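Local coordinates for polyhomeotic (PDB 1KW4), which acts as a Polycomb group chromatin protein that maintains repression of homeotic genes, represented here by its polymer-forming SAM domain, at residues A[33-36]-A[37-40]; A[61-65]-A[66-70]. The protein carries 1 engineered substitution. All coordinates share one frame; numbering follows the deposited sequence.

Contact 1: A[33-36]-A[37-40]; sequences QDYV and DDFI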
# COMPACT_ATOMS: atom_id res chain seq x y z
N GLN A 33 -2.16 7.38 6.69
CA GLN A 33 -1.16 8.41 6.43
C GLN A 33 0.16 8.29 7.20
O GLN A 33 1.19 8.76 6.72
CB GLN A 33 -1.76 9.81 6.66
CG GLN A 33 -1.98 10.19 8.11
CD GLN A 33 -2.71 11.51 8.24
OE1 GLN A 33 -2.30 12.53 7.67
NE2 GLN A 33 -3.81 11.52 9.00
N ASP A 34 0.15 7.65 8.37
CA ASP A 34 1.38 7.50 9.15
C ASP A 34 2.36 6.50 8.54
O ASP A 34 3.50 6.39 9.01
CB ASP A 34 1.07 7.06 10.58
CG ASP A 34 0.21 8.06 11.33
OD1 ASP A 34 0.49 9.27 11.24
OD2 ASP A 34 -0.74 7.62 12.02
N TYR A 35 1.94 5.79 7.51
CA TYR A 35 2.79 4.78 6.89
C TYR A 35 3.38 5.17 5.53
O TYR A 35 4.07 4.37 4.89
CB TYR A 35 2.01 3.46 6.77
CG TYR A 35 1.56 2.92 8.12
CD1 TYR A 35 2.47 2.32 8.99
CD2 TYR A 35 0.23 3.02 8.53
CE1 TYR A 35 2.07 1.84 10.24
CE2 TYR A 35 -0.18 2.55 9.78
CZ TYR A 35 0.74 1.95 10.63
OH TYR A 35 0.35 1.48 11.86
N VAL A 36 3.12 6.39 5.09
CA VAL A 36 3.63 6.85 3.80
C VAL A 36 5.16 6.72 3.69
O VAL A 36 5.67 6.22 2.70
CB VAL A 36 3.23 8.33 3.52
CG1 VAL A 36 3.96 8.86 2.30
CG2 VAL A 36 1.72 8.41 3.29
N ASP A 37 5.89 7.17 4.71
CA ASP A 37 7.34 7.08 4.65
C ASP A 37 7.86 5.65 4.60
O ASP A 37 8.90 5.38 3.99
CB ASP A 37 7.98 7.82 5.83
CG ASP A 37 7.79 9.33 5.75
OD1 ASP A 37 7.55 9.84 4.63
OD2 ASP A 37 7.89 10.00 6.80
N ASP A 38 7.15 4.72 5.25
CA ASP A 38 7.56 3.32 5.24
C ASP A 38 7.46 2.73 3.84
O ASP A 38 8.34 1.99 3.40
CB ASP A 38 6.70 2.50 6.21
CG ASP A 38 6.86 2.94 7.65
OD1 ASP A 38 8.02 3.13 8.08
OD2 ASP A 38 5.84 3.10 8.34
N PHE A 39 6.39 3.06 3.12
CA PHE A 39 6.22 2.56 1.76
C PHE A 39 7.32 3.10 0.85
O PHE A 39 7.86 2.38 0.00
CB PHE A 39 4.84 2.92 1.20
CG PHE A 39 3.76 1.95 1.59
CD1 PHE A 39 3.17 2.01 2.86
CD2 PHE A 39 3.37 0.94 0.72
CE1 PHE A 39 2.22 1.06 3.25
CE2 PHE A 39 2.42 -0.01 1.10
CZ PHE A 39 1.85 0.04 2.37
N ILE A 40 7.68 4.37 1.03
CA ILE A 40 8.72 4.97 0.21
C ILE A 40 10.07 4.33 0.54
O ILE A 40 10.83 3.96 -0.37
CB ILE A 40 8.80 6.50 0.44
CG1 ILE A 40 7.53 7.17 -0.08
CG2 ILE A 40 10.02 7.08 -0.29
CD1 ILE A 40 7.41 8.65 0.28
O HOH W 1 4.75 8.82 6.93
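The carbonyl of Tyr35 receives the first i to i+4 hydrogen bond of helix 36-41, from Phe39 N to Tyr35 O at 3.2 Å, as the 3-10 segment 33-35 passes into this short helix of the SAM domain. Asp38 N adds a weak, bent bond to the same oxygen (N-H...O 121°), and one residue on Ile40 N donates to Val36 O. A water accepts from Asp37 N and gives a weak bond back to Asp34 O. Among the side chains, Asp38 brings OD2 to the edge of the Tyr35 ring, near its plane and 3.5 Å from CD1, the carboxylate turned 43° from the ring. The Phe39 ring, buried and touching Ile26 of helix 19-27 and Ile71 of helix 65-78, presents its edge to the backbone, and CD1 lies 3.2 Å from Tyr35 O, which sits in the ring plane. With an alanine in place of Phe39, a gap would probably open beside Ile26, Ile71 and the methyl ends of Met61 and Met63. Towards the surface, Val36 and Ile40 lie side by side. With CG1 anti to the backbone N (chi1 170°), Val36 reaches along the helix, and this methyl carbon meets Ile40 CD1 at 4.0 Å.

Contact 2: A[61-65]-A[66-70]; sequences MGMKL and GPALK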
# COMPACT_ATOMS: atom_id res chain seq x y z
N MSE A 61 6.37 -5.11 7.99
CA MSE A 61 6.35 -3.65 8.10
C MSE A 61 5.91 -3.09 9.47
O MSE A 61 5.91 -1.88 9.67
CB MSE A 61 5.50 -3.06 6.97
CG MSE A 61 6.10 -3.32 5.58
SE MSE A 61 5.12 -2.63 4.04
CE MSE A 61 5.44 -0.73 4.32
N GLY A 62 5.55 -3.97 10.40
CA GLY A 62 5.14 -3.54 11.73
C GLY A 62 3.90 -2.67 11.81
O GLY A 62 3.73 -1.89 12.76
N MSE A 63 3.03 -2.81 10.83
CA MSE A 63 1.80 -2.03 10.75
C MSE A 63 0.69 -2.58 11.66
O MSE A 63 0.66 -3.78 11.95
CB MSE A 63 1.33 -2.03 9.30
CG MSE A 63 0.21 -1.09 8.96
SE MSE A 63 -0.03 -1.14 7.04
CE MSE A 63 1.71 -0.51 6.51
N LYS A 64 -0.20 -1.70 12.11
CA LYS A 64 -1.33 -2.13 12.94
C LYS A 64 -2.28 -2.89 12.01
O LYS A 64 -2.33 -2.63 10.80
CB LYS A 64 -2.02 -0.93 13.58
CG LYS A 64 -1.20 -0.28 14.70
CD LYS A 64 -1.96 0.83 15.40
CE LYS A 64 -1.22 1.30 16.65
NZ LYS A 64 -2.05 2.21 17.50
N LEU A 65 -3.04 -3.82 12.57
CA LEU A 65 -3.94 -4.65 11.77
C LEU A 65 -5.03 -3.92 10.98
O LEU A 65 -5.32 -4.31 9.84
CB LEU A 65 -4.58 -5.72 12.67
CG LEU A 65 -5.40 -6.81 11.98
CD1 LEU A 65 -4.55 -7.54 10.95
CD2 LEU A 65 -5.93 -7.79 13.03
N GLY A 66 -5.62 -2.89 11.56
CA GLY A 66 -6.68 -2.15 10.89
C GLY A 66 -6.21 -1.56 9.57
O GLY A 66 -6.79 -1.83 8.51
N PRO A 67 -5.15 -0.74 9.60
CA PRO A 67 -4.63 -0.13 8.37
C PRO A 67 -4.21 -1.20 7.36
O PRO A 67 -4.46 -1.06 6.17
CB PRO A 67 -3.45 0.70 8.87
CG PRO A 67 -3.91 1.13 10.22
CD PRO A 67 -4.54 -0.12 10.79
N ALA A 68 -3.58 -2.27 7.84
CA ALA A 68 -3.13 -3.34 6.96
C ALA A 68 -4.30 -3.98 6.21
O ALA A 68 -4.21 -4.22 5.00
CB ALA A 68 -2.38 -4.41 7.76
N LEU A 69 -5.40 -4.23 6.91
CA LEU A 69 -6.57 -4.84 6.28
C LEU A 69 -7.20 -3.92 5.23
O LEU A 69 -7.63 -4.38 4.16
CB LEU A 69 -7.63 -5.19 7.33
CG LEU A 69 -7.28 -6.33 8.28
CD1 LEU A 69 -8.33 -6.39 9.39
CD2 LEU A 69 -7.22 -7.64 7.52
N LYS A 70 -7.25 -2.63 5.53
CA LYS A 70 -7.82 -1.66 4.61
C LYS A 70 -7.02 -1.54 3.31
O LYS A 70 -7.59 -1.39 2.23
CB LYS A 70 -7.94 -0.30 5.31
CG LYS A 70 -8.98 -0.32 6.43
CD LYS A 70 -8.66 0.66 7.56
CE LYS A 70 -8.91 2.10 7.16
NZ LYS A 70 -8.73 3.00 8.34
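Met63, present as selenomethionine, lies against the first turn of helix 65-78, its CB directed toward Pro67 and Ala68. From CB the chain runs with CG anti to the backbone N (chi1 -170°), which carries CG to 4.1 Å from Pro67 CB, the two side chains meeting at a slant. The selenium comes next: SE rests over the backbone of Ala68, 3.8 Å from its CA, and approaches the methyl CB of the same residue at 4.1 Å. A bend at the third torsion then turns the terminal CE away from Ala68 to the edge of the Phe39 ring in helix 36-41. Leu57 of helix 54-60 touches both Met63 and Ala68, so this side of the turn is packed into the interior of the SAM domain, whose long C-terminal helix starts here. Lys64 is its N-cap residue. The Lys64 carbonyl accepts from Ala68 N in the carbonyl plane (N-H...O 161°), and Pro67, which has no N-H to offer, places CD 3.3 Å from the same oxygen. On the outside of the turn Leu69 N donates to Leu65 O at 2.9 Å, the donor tilted 23° from the carbonyl plane. Beside this bond the two leucine side chains cross, Leu65 CG lying 3.9 Å from Leu69 CD1.

Contact 1 comes first along the chain, at the start of helix 36-41, and contact 2 follows after helices 46-51 and 54-60, where helix 65-78 begins. Their centres are 12 Å apart, and both lie within the one SAM domain. The two helix starts nevertheless touch: Tyr35 OH and Lys64 N, 3.2 Å apart, form a probable hydrogen bond, while Tyr35 CZ packs 3.5 Å from Met63 CG. Deeper in, the Phe39 ring meets both selenomethionines, CE1 lying 3.7 Å from Met63 CE and 3.8 Å from Met61 CE. Residues distant in sequence thus join two helix beginnings within the compact helical bundle that is the polymer-forming unit of polyhomeotic.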